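Local coordinates for molybdopterin biosynthesis protein MoaB (Sulfolobus tokodaii, PDB 3IWT) that probably takes part in molybdenum cofactor biosynthesis, as a member of the MogA/MoaB family whose fold is expected to bind molybdopterin or its precursor, at the interface of chains A and B and the interface of chains A and C. Sequence-based numbering; all coordinates share one arbitrary frame. Chains: chain A/B/C, 178aa long hypothetical molybdenum cofactor biosynthesis protein B.

Contact 1: the interface of chains A and B. Residues chain A 93, 116, 119, 133, 136; chain B 112-114, 116-117.
Two copies of this MogA/MoaB-family protein meet where the N-terminal end of helix 113-124 of chain B packs against helix 112-123 and the 3-10 helix 129-134 of chain A. The tight part is built round A:Arg119. With CG beside the backbone N and the chain bent at chi3, the side chain crosses that of B:Asp116 at about a right angle, yet its guanidinium turns to within 34° of the carboxylate plane and grips it side-on. NE lies 2.8 Å from OD2 of B:Asp116 in a salt bridge; OD2 lies in the guanidinium plane and accepts the nearly straight bond (173° at H) on its syn lone pair. NH2 lies 2.9 Å from OD1 of B:Asp116, a more bent bond that meets this oxygen from above the carboxylate plane. One guanidinium face presses on the backbone of B:Gly113, whose CA is 3.4 Å from CZ of A:Arg119. An alanine in place of A:Arg119 would lose both bonds to B:Asp116 and would probably leave that carboxylate poorly compensated beside A:Asp116. Beside this grip, A:Tyr133, its CG in the crowded position between backbone N and carbonyl carbon, lies alongside B:Phe114, both side chains pointing the same way, and takes the edge of that ring over its own ring centre, with planes 88° apart and CD1 of B:Phe114 4.0 Å from CE1 of A:Tyr133. CG2 of B:Val117 closes on CB of A:Tyr133.

Toward B:Glu112 the packing loosens and water takes over. The phenol OH of A:Tyr93 accepts a bond from the backbone N of B:Glu112 at 3.0 Å, and water 1 links that OH with A:Tyr133 O and B:Gly113 N. Water 2 bridges NH1 of A:Arg119 to OE1 of B:Glu112. The aliphatic part of A:Lys136 crosses this side chain, and CD of A:Lys136 lies 4.0 Å from the carboxylate carbon CD of B:Glu112, while its NZ stays 5.3 Å from OE2 of B:Glu112, too far for a salt bridge, though the opposite charges may still attract weakly.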
ATOM      1  N   TYR A  93      15.693   2.805 -14.815  1.00 44.89           N
ATOM      2  CA  TYR A  93      14.512   2.291 -15.505  1.00 45.43           C
ATOM      3  C   TYR A  93      14.832   1.346 -16.665  1.00 46.50           C
ATOM      4  O   TYR A  93      13.960   1.063 -17.481  1.00 47.35           O
ATOM      5  CB  TYR A  93      13.608   3.452 -15.952  1.00 44.48           C
ATOM      6  CG  TYR A  93      13.024   4.159 -14.756  1.00 43.92           C
ATOM      7  CD1 TYR A  93      11.882   3.670 -14.119  1.00 42.64           C
ATOM      8  CD2 TYR A  93      13.659   5.257 -14.206  1.00 44.01           C
ATOM      9  CE1 TYR A  93      11.375   4.290 -12.976  1.00 43.96           C
ATOM     10  CE2 TYR A  93      13.172   5.878 -13.063  1.00 43.92           C
ATOM     11  CZ  TYR A  93      12.026   5.418 -12.465  1.00 42.59           C
ATOM     12  OH  TYR A  93      11.547   6.053 -11.324  1.00 42.60           O
ATOM     13  N   ASP A 116      14.601  12.143  -3.094  1.00 41.56           N
ATOM     14  CA  ASP A 116      14.440  13.469  -3.711  1.00 41.61           C
ATOM     15  C   ASP A 116      15.628  14.416  -3.536  1.00 41.23           C
ATOM     16  O   ASP A 116      15.965  15.193  -4.446  1.00 40.70           O
ATOM     17  CB  ASP A 116      13.091  14.127  -3.306  1.00 42.05           C
ATOM     18  CG  ASP A 116      12.866  14.149  -1.820  1.00 41.96           C
ATOM     19  OD1 ASP A 116      12.386  13.114  -1.310  1.00 42.02           O
ATOM     20  OD2 ASP A 116      13.170  15.183  -1.164  1.00 42.57           O
ATOM     21  N   ARG A 119      18.140  13.409  -6.037  1.00 41.66           N
ATOM     22  CA  ARG A 119      17.728  13.913  -7.347  1.00 41.91           C
ATOM     23  C   ARG A 119      17.960  15.433  -7.453  1.00 41.99           C
ATOM     24  O   ARG A 119      18.320  15.928  -8.526  1.00 42.13           O
ATOM     25  CB  ARG A 119      16.288  13.525  -7.653  1.00 42.12           C
ATOM     26  CG  ARG A 119      16.156  12.055  -7.952  1.00 41.77           C
ATOM     27  CD  ARG A 119      14.754  11.650  -8.383  1.00 42.97           C
ATOM     28  NE  ARG A 119      13.741  11.660  -7.337  1.00 41.65           N
ATOM     29  CZ  ARG A 119      13.274  10.586  -6.711  1.00 43.62           C
ATOM     30  NH1 ARG A 119      13.798   9.392  -6.923  1.00 44.21           N
ATOM     31  NH2 ARG A 119      12.277  10.708  -5.845  1.00 44.10           N
ATOM     32  N   TYR A 133      15.469  12.758 -12.977  1.00 41.68           N
ATOM     33  CA  TYR A 133      14.218  12.044 -12.669  1.00 41.83           C
ATOM     34  C   TYR A 133      14.233  10.593 -13.090  1.00 42.26           C
ATOM     35  O   TYR A 133      13.274   9.853 -12.808  1.00 42.26           O
ATOM     36  CB  TYR A 133      12.967  12.779 -13.120  1.00 40.98           C
ATOM     37  CG  TYR A 133      12.641  12.830 -14.597  1.00 40.12           C
ATOM     38  CD1 TYR A 133      11.962  11.781 -15.215  1.00 39.08           C
ATOM     39  CD2 TYR A 133      12.952  13.934 -15.352  1.00 38.54           C
ATOM     40  CE1 TYR A 133      11.610  11.826 -16.560  1.00 40.03           C
ATOM     41  CE2 TYR A 133      12.603  14.013 -16.710  1.00 38.81           C
ATOM     42  CZ  TYR A 133      11.926  12.945 -17.317  1.00 39.60           C
ATOM     43  OH  TYR A 133      11.545  13.012 -18.656  1.00 39.52           O
ATOM     44  N   LYS A 136      16.123   6.115  -9.043  1.00 45.25           N
ATOM     45  CA  LYS A 136      15.368   5.776  -7.842  1.00 45.67           C
ATOM     46  C   LYS A 136      16.287   5.453  -6.654  1.00 44.72           C
ATOM     47  O   LYS A 136      15.873   4.768  -5.702  1.00 44.46           O
ATOM     48  CB  LYS A 136      14.448   4.599  -8.118  1.00 46.36           C
ATOM     49  CG  LYS A 136      13.453   4.814  -9.188  1.00 47.96           C
ATOM     50  CD  LYS A 136      12.565   3.569  -9.377  1.00 48.49           C
ATOM     51  CE  LYS A 136      13.286   2.464 -10.177  1.00 52.48           C
ATOM     52  NZ  LYS A 136      12.292   1.439 -10.570  1.00 55.23           N
TER
ATOM     53  N   GLU B 112       9.214   7.634 -10.422  1.00 39.30           N
ATOM     54  CA  GLU B 112       8.958   8.230  -9.109  1.00 40.29           C
ATOM     55  C   GLU B 112       9.478   9.659  -8.997  1.00 40.77           C
ATOM     56  O   GLU B 112       8.796  10.561  -8.491  1.00 41.87           O
ATOM     57  CB  GLU B 112       9.578   7.341  -8.022  1.00 40.98           C
ATOM     58  CG  GLU B 112       9.023   5.900  -7.982  1.00 41.29           C
ATOM     59  CD  GLU B 112       9.714   4.984  -6.988  1.00 42.71           C
ATOM     60  OE1 GLU B 112      10.659   5.412  -6.282  1.00 41.18           O
ATOM     61  OE2 GLU B 112       9.273   3.800  -6.901  1.00 43.70           O
ATOM     62  N   GLY B 113      10.656   9.875  -9.563  1.00 39.86           N
ATOM     63  CA  GLY B 113      11.332  11.159  -9.460  1.00 40.15           C
ATOM     64  C   GLY B 113      10.775  12.271 -10.314  1.00 39.52           C
ATOM     65  O   GLY B 113      11.158  13.441 -10.126  1.00 39.55           O
ATOM     66  N   PHE B 114       9.903  11.956 -11.279  1.00 39.39           N
ATOM     67  CA  PHE B 114       9.322  13.008 -12.093  1.00 39.67           C
ATOM     68  C   PHE B 114       8.584  14.019 -11.219  1.00 40.08           C
ATOM     69  O   PHE B 114       8.711  15.216 -11.428  1.00 38.45           O
ATOM     70  CB  PHE B 114       8.401  12.497 -13.195  1.00 39.78           C
ATOM     71  CG  PHE B 114       7.866  13.600 -14.076  1.00 39.68           C
ATOM     72  CD1 PHE B 114       8.611  14.070 -15.147  1.00 39.96           C
ATOM     73  CD2 PHE B 114       6.623  14.177 -13.822  1.00 38.70           C
ATOM     74  CE1 PHE B 114       8.136  15.072 -15.960  1.00 40.53           C
ATOM     75  CE2 PHE B 114       6.146  15.217 -14.620  1.00 40.36           C
ATOM     76  CZ  PHE B 114       6.894  15.667 -15.688  1.00 41.88           C
ATOM     77  N   ASP B 116       8.927  15.046  -7.916  1.00 39.05           N
ATOM     78  CA  ASP B 116       9.757  15.977  -7.172  1.00 39.33           C
ATOM     79  C   ASP B 116      10.674  16.824  -8.060  1.00 39.86           C
ATOM     80  O   ASP B 116      10.878  17.998  -7.772  1.00 39.02           O
ATOM     81  CB  ASP B 116      10.543  15.318  -6.044  1.00 40.74           C
ATOM     82  CG  ASP B 116      11.298  14.084  -6.482  1.00 40.93           C
ATOM     83  OD1 ASP B 116      10.677  13.018  -6.513  1.00 41.17           O
ATOM     84  OD2 ASP B 116      12.520  14.166  -6.746  1.00 40.05           O
ATOM     85  N   VAL B 117      11.177  16.255  -9.159  1.00 39.76           N
ATOM     86  CA  VAL B 117      12.009  17.039 -10.067  1.00 38.47           C
ATOM     87  C   VAL B 117      11.143  18.114 -10.762  1.00 39.01           C
ATOM     88  O   VAL B 117      11.585  19.260 -10.934  1.00 38.98           O
ATOM     89  CB  VAL B 117      12.790  16.155 -11.061  1.00 39.09           C
ATOM     90  CG1 VAL B 117      13.538  17.011 -12.132  1.00 38.06           C
ATOM     91  CG2 VAL B 117      13.813  15.263 -10.314  1.00 36.13           C
TER
HETATM   92  O   HOH W   1      12.761   8.358 -10.721  1.00 24.71           O
HETATM   93  O   HOH W   2      12.503   7.127  -5.679  1.00 29.21           O
HETATM   94  O   HOH W   3      14.188  16.382  -6.543  1.00 33.39           O

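Contact 2: the interface of chains A and C. Residues chain A 67, 70-71, 74-75; chain C 70-71, 74-75, 77-78.
A:Thr74 and C:Thr74 reach toward each other tip to tip across a two-fold axis, in a helix-to-helix interface of this MogA/MoaB-family protein. Their hydroxyls, each held between the backbone N and the carbonyl carbon (chi1 59° and 65°), share a hydrogen bond of 2.7 Å between the two OG1 atoms, its direction undecided. Each hydroxyl also lies over carbonyls of its own helix: A:Thr74 OG1 donates to A:Leu70 O at 3.1 Å from above the carbonyl plane, so the pair may alternate between roles. The methyls turn the other way, CG2 meeting CG2 and the CB of Leu70 opposite.

On one side of this pair the charged chains cross at about right angles. Each lysine, extended as far as CE and bent at the last torsion, brings its ammonium between its own helix's aspartate and that of the partner. A:Lys71 NZ is 3.8 Å from C:Asp75 OD1, and C:Lys71 NZ is 3.6 Å from A:Asp75 OD1. The interleaved lysines probably offset the repulsion between the two OD1 atoms of A:Asp75 and C:Asp75, 4.3 Å apart.

Farther along the helices A:Ile67 crosses C:Leu77, CD1 of A:Ile67 lying 3.6 Å from CB of C:Leu77, a contact the two-fold repeats with the chains exchanged. The alkyl chain of A:Lys71 runs past the hydroxyl of C:Ser78. The site runs along helix 66-77, which follows strand 55-62 and precedes strand 84-88 in the chain, and ends on C:Ser78 just past the helix.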
ATOM      1  N   ILE A  67      17.035 -13.033  -6.179  1.00 43.67           N
ATOM      2  CA  ILE A  67      17.534 -13.925  -5.125  0.50 43.96           C
ATOM      3  C   ILE A  67      18.982 -13.633  -4.788  1.00 43.55           C
ATOM      4  O   ILE A  67      19.350 -13.580  -3.615  1.00 44.18           O
ATOM      5  CB  ILE A  67      17.392 -15.426  -5.495  0.50 44.26           C
ATOM      6  CG1 ILE A  67      15.923 -15.809  -5.685  0.50 44.76           C
ATOM      7  CG2 ILE A  67      18.008 -16.314  -4.412  0.50 43.54           C
ATOM      8  CD1 ILE A  67      15.092 -15.629  -4.467  0.50 47.19           C
ATOM      9  N   LEU A  70      19.108 -10.324  -2.854  1.00 43.08           N
ATOM     10  CA  LEU A  70      18.673 -10.561  -1.473  1.00 43.48           C
ATOM     11  C   LEU A  70      19.755 -11.250  -0.633  1.00 43.72           C
ATOM     12  O   LEU A  70      20.038 -10.831   0.484  1.00 43.52           O
ATOM     13  CB  LEU A  70      17.385 -11.401  -1.432  1.00 42.91           C
ATOM     14  CG  LEU A  70      16.074 -10.807  -1.951  1.00 42.18           C
ATOM     15  CD1 LEU A  70      14.976 -11.920  -2.095  1.00 42.78           C
ATOM     16  CD2 LEU A  70      15.616  -9.642  -1.034  1.00 42.11           C
ATOM     17  N   LYS A  71      20.367 -12.300  -1.173  1.00 44.81           N
ATOM     18  CA  LYS A  71      21.426 -13.013  -0.464  1.00 45.40           C
ATOM     19  C   LYS A  71      22.632 -12.111  -0.160  1.00 44.37           C
ATOM     20  O   LYS A  71      23.184 -12.184   0.929  1.00 43.99           O
ATOM     21  CB  LYS A  71      21.916 -14.211  -1.259  1.00 46.10           C
ATOM     22  CG  LYS A  71      22.930 -15.002  -0.473  1.00 47.83           C
ATOM     23  CD  LYS A  71      23.802 -15.884  -1.332  1.00 50.78           C
ATOM     24  CE  LYS A  71      24.982 -16.522  -0.489  1.00 52.45           C
ATOM     25  NZ  LYS A  71      24.575 -16.850   0.918  1.00 54.21           N
ATOM     26  N   THR A  74      21.408  -9.835   2.800  1.00 42.87           N
ATOM     27  CA  THR A  74      21.255 -10.579   4.066  1.00 44.23           C
ATOM     28  C   THR A  74      22.595 -11.047   4.632  1.00 44.15           C
ATOM     29  O   THR A  74      22.789 -11.029   5.851  1.00 44.94           O
ATOM     30  CB  THR A  74      20.222 -11.752   3.965  1.00 44.52           C
ATOM     31  OG1 THR A  74      20.609 -12.688   2.943  1.00 45.67           O
ATOM     32  CG2 THR A  74      18.867 -11.194   3.679  1.00 42.87           C
ATOM     33  N   ASP A  75      23.510 -11.464   3.759  1.00 44.17           N
ATOM     34  CA  ASP A  75      24.855 -11.792   4.168  1.00 45.61           C
ATOM     35  C   ASP A  75      25.519 -10.601   4.880  1.00 44.95           C
ATOM     36  O   ASP A  75      26.190 -10.787   5.894  1.00 44.84           O
ATOM     37  CB  ASP A  75      25.724 -12.231   2.966  1.00 46.77           C
ATOM     38  CG  ASP A  75      25.483 -13.701   2.541  1.00 49.26           C
ATOM     39  OD1 ASP A  75      24.714 -14.416   3.192  1.00 50.29           O
ATOM     40  OD2 ASP A  75      26.068 -14.112   1.511  1.00 51.12           O
TER
ATOM     41  N   LEU C  70      15.214 -13.269   7.680  1.00 40.95           N
ATOM     42  CA  LEU C  70      15.505 -12.972   6.286  1.00 40.67           C
ATOM     43  C   LEU C  70      16.656 -13.838   5.776  1.00 41.44           C
ATOM     44  O   LEU C  70      16.560 -14.394   4.696  1.00 41.77           O
ATOM     45  CB  LEU C  70      15.828 -11.481   6.111  1.00 39.70           C
ATOM     46  CG  LEU C  70      14.688 -10.453   6.221  1.00 39.64           C
ATOM     47  CD1 LEU C  70      15.293  -8.996   6.176  1.00 37.66           C
ATOM     48  CD2 LEU C  70      13.666 -10.620   5.071  1.00 41.18           C
ATOM     49  N   LYS C  71      17.738 -13.962   6.549  1.00 42.06           N
ATOM     50  CA  LYS C  71      18.868 -14.801   6.150  1.00 42.25           C
ATOM     51  C   LYS C  71      18.452 -16.286   5.994  1.00 41.95           C
ATOM     52  O   LYS C  71      18.871 -16.962   5.061  1.00 42.67           O
ATOM     53  CB  LYS C  71      19.986 -14.708   7.168  1.00 43.80           C
ATOM     54  CG  LYS C  71      21.126 -15.714   6.861  1.00 44.00           C
ATOM     55  CD  LYS C  71      22.387 -15.491   7.656  1.00 47.60           C
ATOM     56  CE  LYS C  71      23.451 -16.633   7.334  1.00 48.94           C
ATOM     57  NZ  LYS C  71      23.749 -16.568   5.871  1.00 51.62           N
ATOM     58  N   THR C  74      16.598 -16.530   2.684  1.00 40.48           N
ATOM     59  CA  THR C  74      17.434 -16.272   1.517  1.00 41.52           C
ATOM     60  C   THR C  74      18.465 -17.396   1.312  1.00 41.65           C
ATOM     61  O   THR C  74      18.744 -17.769   0.190  1.00 42.37           O
ATOM     62  CB  THR C  74      18.100 -14.871   1.558  1.00 41.53           C
ATOM     63  OG1 THR C  74      19.024 -14.821   2.663  1.00 45.67           O
ATOM     64  CG2 THR C  74      17.052 -13.794   1.677  1.00 39.39           C
ATOM     65  N   ASP C  75      19.002 -17.953   2.391  1.00 42.12           N
ATOM     66  CA  ASP C  75      19.844 -19.128   2.278  1.00 42.96           C
ATOM     67  C   ASP C  75      19.091 -20.291   1.590  1.00 42.82           C
ATOM     68  O   ASP C  75      19.641 -20.936   0.693  1.00 42.87           O
ATOM     69  CB  ASP C  75      20.371 -19.547   3.654  1.00 43.57           C
ATOM     70  CG  ASP C  75      21.497 -18.626   4.188  1.00 44.15           C
ATOM     71  OD1 ASP C  75      21.924 -17.687   3.507  1.00 50.60           O
ATOM     72  OD2 ASP C  75      21.891 -18.847   5.346  1.00 48.27           O
ATOM     73  N   LEU C  77      16.304 -19.946  -0.444  1.00 41.75           N
ATOM     74  CA  LEU C  77      16.008 -19.506  -1.814  1.00 41.51           C
ATOM     75  C   LEU C  77      17.213 -19.637  -2.760  1.00 41.41           C
ATOM     76  O   LEU C  77      17.049 -19.821  -3.967  1.00 41.48           O
ATOM     77  CB  LEU C  77      15.532 -18.048  -1.816  1.00 40.68           C
ATOM     78  CG  LEU C  77      14.170 -17.803  -1.140  1.00 40.84           C
ATOM     79  CD1 LEU C  77      13.974 -16.300  -0.897  1.00 40.34           C
ATOM     80  CD2 LEU C  77      13.040 -18.381  -1.974  1.00 43.06           C
ATOM     81  N   SER C  78      18.414 -19.536  -2.194  1.00 42.54           N
ATOM     82  CA  SER C  78      19.661 -19.611  -2.928  1.00 42.85           C
ATOM     83  C   SER C  78      20.051 -21.025  -3.366  1.00 43.49           C
ATOM     84  O   SER C  78      21.003 -21.193  -4.131  1.00 42.91           O
ATOM     85  CB  SER C  78      20.790 -19.023  -2.079  1.00 43.64           C
ATOM     86  OG  SER C  78      20.577 -17.631  -1.930  1.00 43.90           O
TER

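The centres of the C-alpha atoms of contact 1 and contact 2 lie about 29 Å apart, and they share no residue. Chain A uses different elements for each: helix 112-123, the 3-10 helix 129-134 and nearby loops for contact 1, helix 66-77 for contact 2. One subunit can therefore hold two neighbours at once. Contact 2 is two-fold symmetric, whereas the interface of contact 1 is not an exact two-fold, as would suit subunits arranged round a ring. Repeated together, the two kinds of contact could build the deposited assembly of six, plausibly as two trimers joined, though the structure alone does not show which oligomer exists in solution.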